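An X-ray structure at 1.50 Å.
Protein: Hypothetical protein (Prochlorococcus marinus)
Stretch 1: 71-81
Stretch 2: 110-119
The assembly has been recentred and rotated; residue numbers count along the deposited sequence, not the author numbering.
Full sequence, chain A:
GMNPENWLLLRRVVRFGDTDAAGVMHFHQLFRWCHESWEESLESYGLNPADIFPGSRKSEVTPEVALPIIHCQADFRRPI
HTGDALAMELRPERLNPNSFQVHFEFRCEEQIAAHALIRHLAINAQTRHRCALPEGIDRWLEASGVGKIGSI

Stretch 1 71-81: HCQADFRRPIH
Stretch 2 110-119: EQIAAHALIR

Stretches 71-81 and 110-119 pair as neighbouring antiparallel β-strands. Strand 71-76 and strand 111-119 run at 175° to each other, approach to 4.6 Å between axes, and the two stretches together bury 829 Å². The backbone is extended, with phi from -157° to -112° and psi from 117° to 161° over 71-76, and phi from -165° to -113° and psi from 125° to 164° over 114-119. His 71 pairs with Arg 119, Gln 73 with Leu 117 and Asp 75 with His 115 at hydrogen-bonded positions (CA to CA 5.2 to 5.6 Å); Cys 72 with Ile 118, Ala 74 with Ala 116 and Phe 76 with Ala 114 alternate at non-hydrogen-bonded positions (4.0 to 4.5 Å).

Main-chain hydrogen bonds form the ladder. Arg 119 N donates to His 71 O (2.9 Å). Gln 73 N reaches Leu 117 O at 3.0 Å, and Leu 117 N returns to Gln 73 O at 2.9 Å. Asp 75 N binds His 115 O (2.9 Å), and His 115 N binds Asp 75 O (3.1 Å). Beyond Phe 76 the regular alternation ends: Ala 113, at phi/psi -97°/-27°, presents its O to both Arg 77 N (2.8 Å) and Arg 78 N (3.0 Å), while Arg 77 itself turns to -109°/-40°. CA-H...O contacts supplement the ladder, including Cys 72 CA to Leu 117 O and Ala 116 CA to Gln 73 O, each 3.1 Å.

One sheet face is mainly apolar. Cys 72 (chi1 p) places CB 4.0 Å from CG1 of Ile 118 (m, t), and the CB atoms of Ala 74 and Ala 116 lie 4.0 Å apart; these four residues are buried, and the small alanines suit the closest CA pairing. Phe 76 (m, chi2 87°) brings CD2 to 4.5 Å from Ala 114 CB. Past the strand, Ile 80 (m, t) packs CG1 against Ala 113 CB at 3.8 Å.

The opposite face carries longer, polar side chains alongside Leu 117 (t, p). Asp 75 (m) lays CB over the ring of His 115 (p, chi2 82°), 3.9 Å from its centroid, in a CH-π contact. Gln 73 (p, t, chi3 92°) sets CG 4.0 Å from Leu 117 CB and accepts at OE1 a hydrogen bond from His 71 NE2 (2.9 Å). His 71 (t, chi2 77°) has CB 3.7 Å from NH1 of Arg 119 (t, t, m, chi4 132°), whose guanidinium has His 71 CD2 over one face.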

ATOM      1  N   HIS A  71      -6.032  18.963   1.244  1.00 14.03           N
ATOM      2  CA  HIS A  71      -7.397  18.461   0.971  1.00 13.95           C
ATOM      3  C   HIS A  71      -7.333  17.558  -0.224  1.00 13.60           C
ATOM      4  O   HIS A  71      -6.610  17.824  -1.187  1.00 15.41           O
ATOM      5  CB  HIS A  71      -8.380  19.608   0.706  1.00 15.02           C
ATOM      6  CG  HIS A  71      -9.727  19.162   0.239  1.00 13.42           C
ATOM      7  ND1 HIS A  71     -10.666  18.646   1.108  1.00 14.83           N
ATOM      8  CD2 HIS A  71     -10.290  19.128  -0.996  1.00 16.58           C
ATOM      9  CE1 HIS A  71     -11.743  18.286   0.423  1.00 15.12           C
ATOM     10  NE2 HIS A  71     -11.552  18.582  -0.857  1.00 16.96           N
ATOM     11  N   CYS A  72      -8.094  16.487  -0.201  1.00 13.96           N
ATOM     12  CA  CYS A  72      -8.337  15.720  -1.401  1.00 13.27           C
ATOM     13  C   CYS A  72      -9.670  15.029  -1.333  1.00 13.62           C
ATOM     14  O   CYS A  72     -10.277  14.906  -0.245  1.00 13.07           O
ATOM     15  CB  CYS A  72      -7.276  14.674  -1.664  1.00 14.41           C
ATOM     16  SG  CYS A  72      -7.122  13.385  -0.349  1.00 18.05           S
ATOM     17  N   GLN A  73     -10.207  14.691  -2.494  1.00 14.40           N
ATOM     18  CA  GLN A  73     -11.505  14.066  -2.598  1.00 13.47           C
ATOM     19  C   GLN A  73     -11.602  13.299  -3.907  1.00 14.55           C
ATOM     20  O   GLN A  73     -10.865  13.521  -4.851  1.00 13.87           O
ATOM     21  CB  GLN A  73     -12.628  15.095  -2.517  1.00 14.21           C
ATOM     22  CG  GLN A  73     -12.597  16.181  -3.573  1.00 14.98           C
ATOM     23  CD  GLN A  73     -13.777  17.082  -3.428  1.00 15.22           C
ATOM     24  OE1 GLN A  73     -13.698  18.129  -2.725  1.00 20.26           O
ATOM     25  NE2 GLN A  73     -14.898  16.701  -4.018  1.00 14.12           N
ATOM     26  N   ALA A  74     -12.558  12.394  -3.934  1.00 13.90           N
ATOM     27  CA  ALA A  74     -12.838  11.598  -5.130  1.00 15.45           C
ATOM     28  C   ALA A  74     -14.263  11.186  -5.199  1.00 13.96           C
ATOM     29  O   ALA A  74     -14.908  10.958  -4.140  1.00 14.16           O
ATOM     30  CB  ALA A  74     -11.977  10.378  -5.223  1.00 17.03           C
ATOM     31  N   ASP A  75     -14.778  11.059  -6.426  1.00 14.86           N
ATOM     32  CA  ASP A  75     -16.096  10.441  -6.683  1.00 14.14           C
ATOM     33  C   ASP A  75     -15.813   9.183  -7.530  1.00 14.61           C
ATOM     34  O   ASP A  75     -15.048   9.248  -8.497  1.00 15.15           O
ATOM     35  CB  ASP A  75     -16.997  11.360  -7.492  1.00 15.39           C
ATOM     36  CG  ASP A  75     -17.490  12.595  -6.792  1.00 23.84           C
ATOM     37  OD1 ASP A  75     -17.137  12.949  -5.682  1.00 21.88           O
ATOM     38  OD2 ASP A  75     -18.255  13.328  -7.490  1.00 29.87           O
ATOM     39  N   PHE A  76     -16.466   8.084  -7.183  1.00 14.34           N
ATOM     40  CA  PHE A  76     -16.306   6.809  -7.863  1.00 14.23           C
ATOM     41  C   PHE A  76     -17.624   6.531  -8.560  1.00 16.34           C
ATOM     42  O   PHE A  76     -18.639   6.361  -7.908  1.00 16.59           O
ATOM     43  CB  PHE A  76     -15.930   5.733  -6.842  1.00 13.83           C
ATOM     44  CG  PHE A  76     -14.713   6.031  -6.049  1.00 14.20           C
ATOM     45  CD1 PHE A  76     -14.809   6.772  -4.869  1.00 13.65           C
ATOM     46  CD2 PHE A  76     -13.447   5.593  -6.418  1.00 16.46           C
ATOM     47  CE1 PHE A  76     -13.748   7.075  -4.114  1.00 17.19           C
ATOM     48  CE2 PHE A  76     -12.357   5.877  -5.606  1.00 16.42           C
ATOM     49  CZ  PHE A  76     -12.498   6.657  -4.497  1.00 17.42           C
ATOM     50  N   ARG A  77     -17.593   6.458  -9.884  1.00 15.03           N
ATOM     51  CA  ARG A  77     -18.813   6.450 -10.681  1.00 17.56           C
ATOM     52  C   ARG A  77     -19.060   5.099 -11.291  1.00 16.78           C
ATOM     53  O   ARG A  77     -20.223   4.649 -11.341  1.00 20.54           O
ATOM     54  CB  ARG A  77     -18.738   7.501 -11.807  1.00 19.75           C
ATOM     55  CG  ARG A  77     -18.286   8.928 -11.378  1.00 27.02           C
ATOM     56  CD  ARG A  77     -19.202   9.633 -10.357  1.00 37.88           C
ATOM     57  NE  ARG A  77     -20.466  10.035 -10.975  1.00 45.70           N
ATOM     58  CZ  ARG A  77     -21.681   9.722 -10.530  1.00 48.21           C
ATOM     59  NH1 ARG A  77     -21.850   9.007  -9.416  1.00 54.56           N
ATOM     60  NH2 ARG A  77     -22.746  10.143 -11.202  1.00 42.98           N
ATOM     61  N   ARG A  78     -18.008   4.434 -11.775  1.00 17.21           N
ATOM     62  CA  ARG A  78     -18.133   3.079 -12.379  1.00 18.64           C
ATOM     63  C   ARG A  78     -17.056   2.176 -11.855  1.00 20.26           C
ATOM     64  O   ARG A  78     -15.963   2.630 -11.591  1.00 20.13           O
ATOM     65  CB  ARG A  78     -17.997   3.196 -13.897  1.00 19.04           C
ATOM     66  CG  ARG A  78     -19.102   4.008 -14.530  1.00 23.08           C
ATOM     67  CD  ARG A  78     -18.864   4.339 -15.967  1.00 33.29           C
ATOM     68  NE  ARG A  78     -20.104   4.180 -16.707  1.00 55.23           N
ATOM     69  CZ  ARG A  78     -20.438   3.089 -17.395  1.00 58.10           C
ATOM     70  NH1 ARG A  78     -19.607   2.044 -17.486  1.00 64.53           N
ATOM     71  NH2 ARG A  78     -21.613   3.051 -18.021  1.00 66.82           N
ATOM     72  N   PRO A  79     -17.356   0.881 -11.711  1.00 19.71           N
ATOM     73  CA  PRO A  79     -16.335  -0.037 -11.201  1.00 22.69           C
ATOM     74  C   PRO A  79     -15.106  -0.127 -12.111  1.00 19.49           C
ATOM     75  O   PRO A  79     -15.206  -0.069 -13.350  1.00 20.24           O
ATOM     76  CB  PRO A  79     -17.046  -1.388 -11.140  1.00 25.03           C
ATOM     77  CG  PRO A  79     -18.260  -1.228 -11.908  1.00 22.99           C
ATOM     78  CD  PRO A  79     -18.627   0.210 -11.988  1.00 20.10           C
ATOM     79  N   ILE A  80     -13.949  -0.302 -11.470  1.00 18.99           N
ATOM     80  CA  ILE A  80     -12.676  -0.355 -12.146  1.00 18.87           C
ATOM     81  C   ILE A  80     -12.076  -1.699 -11.840  1.00 19.26           C
ATOM     82  O   ILE A  80     -12.088  -2.127 -10.671  1.00 19.25           O
ATOM     83  CB  ILE A  80     -11.742   0.791 -11.638  1.00 16.18           C
ATOM     84  CG1 ILE A  80     -12.290   2.155 -12.114  1.00 17.62           C
ATOM     85  CG2 ILE A  80     -10.229   0.607 -12.094  1.00 18.81           C
ATOM     86  CD1 ILE A  80     -11.646   3.383 -11.453  1.00 21.12           C
ATOM     87  N   HIS A  81     -11.605  -2.383 -12.873  1.00 18.33           N
ATOM     88  CA  HIS A  81     -11.195  -3.796 -12.804  1.00 18.31           C
ATOM     89  C   HIS A  81      -9.750  -4.069 -13.144  1.00 19.08           C
ATOM     90  O   HIS A  81      -9.139  -3.322 -13.880  1.00 18.37           O
ATOM     91  CB  HIS A  81     -12.053  -4.599 -13.810  1.00 19.24           C
ATOM     92  CG  HIS A  81     -13.459  -4.760 -13.371  1.00 20.49           C
ATOM     93  ND1 HIS A  81     -14.504  -4.047 -13.926  1.00 27.72           N
ATOM     94  CD2 HIS A  81     -14.000  -5.546 -12.411  1.00 22.94           C
ATOM     95  CE1 HIS A  81     -15.629  -4.386 -13.317  1.00 26.63           C
ATOM     96  NE2 HIS A  81     -15.349  -5.267 -12.375  1.00 29.15           N
ATOM     97  N   GLU A 110     -13.724   5.045 -22.863  1.00 29.97           N
ATOM     98  CA  GLU A 110     -14.296   6.375 -23.115  1.00 32.30           C
ATOM     99  C   GLU A 110     -15.276   6.931 -22.081  1.00 30.62           C
ATOM    100  O   GLU A 110     -15.757   8.028 -22.268  1.00 33.29           O
ATOM    101  CB  GLU A 110     -15.012   6.400 -24.489  1.00 36.37           C
ATOM    102  CG  GLU A 110     -14.198   5.872 -25.648  1.00 47.85           C
ATOM    103  CD  GLU A 110     -12.952   6.684 -25.884  1.00 58.47           C
ATOM    104  OE1 GLU A 110     -12.869   7.823 -25.369  1.00 68.86           O
ATOM    105  OE2 GLU A 110     -12.052   6.183 -26.593  1.00 75.10           O
ATOM    106  N   GLN A 111     -15.574   6.198 -21.012  1.00 23.62           N
ATOM    107  CA  GLN A 111     -16.548   6.631 -20.033  1.00 22.51           C
ATOM    108  C   GLN A 111     -15.818   7.020 -18.743  1.00 17.44           C
ATOM    109  O   GLN A 111     -14.846   6.401 -18.411  1.00 18.50           O
ATOM    110  CB  GLN A 111     -17.489   5.502 -19.753  1.00 24.27           C
ATOM    111  CG  GLN A 111     -18.332   5.151 -21.011  1.00 31.93           C
ATOM    112  CD  GLN A 111     -19.594   4.395 -20.668  1.00 36.62           C
ATOM    113  OE1 GLN A 111     -19.713   3.189 -20.947  1.00 53.44           O
ATOM    114  NE2 GLN A 111     -20.558   5.100 -20.056  1.00 47.37           N
ATOM    115  N   ILE A 112     -16.291   8.033 -18.054  1.00 18.80           N
ATOM    116  CA  ILE A 112     -15.654   8.462 -16.811  1.00 18.76           C
ATOM    117  C   ILE A 112     -15.963   7.454 -15.722  1.00 18.73           C
ATOM    118  O   ILE A 112     -17.144   7.224 -15.422  1.00 22.92           O
ATOM    119  CB  ILE A 112     -16.107   9.840 -16.347  1.00 19.90           C
ATOM    120  CG1 ILE A 112     -15.698  10.913 -17.376  1.00 23.24           C
ATOM    121  CG2 ILE A 112     -15.441  10.229 -14.997  1.00 21.51           C
ATOM    122  CD1 ILE A 112     -16.202  12.351 -17.059  1.00 25.90           C
ATOM    123  N   ALA A 113     -14.931   6.821 -15.150  1.00 16.04           N
ATOM    124  CA  ALA A 113     -15.130   5.861 -14.080  1.00 14.60           C
ATOM    125  C   ALA A 113     -14.932   6.495 -12.693  1.00 13.39           C
ATOM    126  O   ALA A 113     -15.513   6.032 -11.724  1.00 15.59           O
ATOM    127  CB  ALA A 113     -14.163   4.726 -14.242  1.00 16.81           C
ATOM    128  N   ALA A 114     -14.135   7.541 -12.598  1.00 15.17           N
ATOM    129  CA  ALA A 114     -13.826   8.200 -11.336  1.00 13.72           C
ATOM    130  C   ALA A 114     -13.193   9.552 -11.633  1.00 15.32           C
ATOM    131  O   ALA A 114     -12.604   9.787 -12.718  1.00 15.42           O
ATOM    132  CB  ALA A 114     -12.869   7.332 -10.492  1.00 13.73           C
ATOM    133  N   HIS A 115     -13.245  10.454 -10.658  1.00 14.64           N
ATOM    134  CA  HIS A 115     -12.479  11.661 -10.746  1.00 14.96           C
ATOM    135  C   HIS A 115     -12.069  12.083  -9.342  1.00 14.08           C
ATOM    136  O   HIS A 115     -12.689  11.648  -8.368  1.00 15.07           O
ATOM    137  CB  HIS A 115     -13.218  12.784 -11.468  1.00 15.50           C
ATOM    138  CG  HIS A 115     -14.543  13.127 -10.887  1.00 16.40           C
ATOM    139  ND1 HIS A 115     -14.681  13.961  -9.800  1.00 19.24           N
ATOM    140  CD2 HIS A 115     -15.795  12.789 -11.266  1.00 20.46           C
ATOM    141  CE1 HIS A 115     -15.976  14.135  -9.556  1.00 19.31           C
ATOM    142  NE2 HIS A 115     -16.665  13.418 -10.419  1.00 19.71           N
ATOM    143  N   ALA A 116     -11.012  12.876  -9.234  1.00 13.85           N
ATOM    144  CA  ALA A 116     -10.453  13.237  -7.950  1.00 12.19           C
ATOM    145  C   ALA A 116      -9.875  14.623  -8.025  1.00 14.25           C
ATOM    146  O   ALA A 116      -9.588  15.161  -9.094  1.00 14.15           O
ATOM    147  CB  ALA A 116      -9.361  12.274  -7.543  1.00 14.24           C
ATOM    148  N   LEU A 117      -9.637  15.216  -6.864  1.00 14.38           N
ATOM    149  CA  LEU A 117      -9.091  16.562  -6.748  1.00 15.49           C
ATOM    150  C   LEU A 117      -8.114  16.533  -5.586  1.00 15.92           C
ATOM    151  O   LEU A 117      -8.452  16.014  -4.511  1.00 15.61           O
ATOM    152  CB  LEU A 117     -10.222  17.561  -6.469  1.00 14.04           C
ATOM    153  CG  LEU A 117      -9.797  18.997  -6.351  1.00 14.84           C
ATOM    154  CD1 LEU A 117      -9.547  19.608  -7.755  1.00 19.21           C
ATOM    155  CD2 LEU A 117     -10.934  19.879  -5.703  1.00 21.08           C
ATOM    156  N   ILE A 118      -6.906  17.069  -5.748  1.00 14.13           N
ATOM    157  CA  ILE A 118      -5.874  17.135  -4.730  1.00 13.33           C
ATOM    158  C   ILE A 118      -5.412  18.571  -4.649  1.00 16.76           C
ATOM    159  O   ILE A 118      -5.041  19.148  -5.670  1.00 15.44           O
ATOM    160  CB  ILE A 118      -4.692  16.217  -5.043  1.00 15.92           C
ATOM    161  CG1 ILE A 118      -5.121  14.757  -5.080  1.00 17.81           C
ATOM    162  CG2 ILE A 118      -3.593  16.369  -3.950  1.00 17.37           C
ATOM    163  CD1 ILE A 118      -3.974  13.745  -5.322  1.00 17.38           C
ATOM    164  N   ARG A 119      -5.446  19.170  -3.456  1.00 14.20           N
ATOM    165  CA  ARG A 119      -4.992  20.542  -3.208  1.00 13.55           C
ATOM    166  C   ARG A 119      -3.770  20.586  -2.347  1.00 14.41           C
ATOM    167  O   ARG A 119      -3.722  19.957  -1.307  1.00 15.35           O
ATOM    168  CB  ARG A 119      -6.134  21.323  -2.543  1.00 15.31           C
ATOM    169  CG  ARG A 119      -5.872  22.799  -2.379  1.00 15.90           C
ATOM    170  CD  ARG A 119      -7.069  23.532  -1.695  1.00 17.52           C
ATOM    171  NE  ARG A 119      -8.304  23.265  -2.411  1.00 18.27           N
ATOM    172  CZ  ARG A 119      -9.475  22.884  -1.852  1.00 20.55           C
ATOM    173  NH1 ARG A 119      -9.674  22.835  -0.524  1.00 19.63           N
ATOM    174  NH2 ARG A 119     -10.486  22.546  -2.630  1.00 24.62           N
TER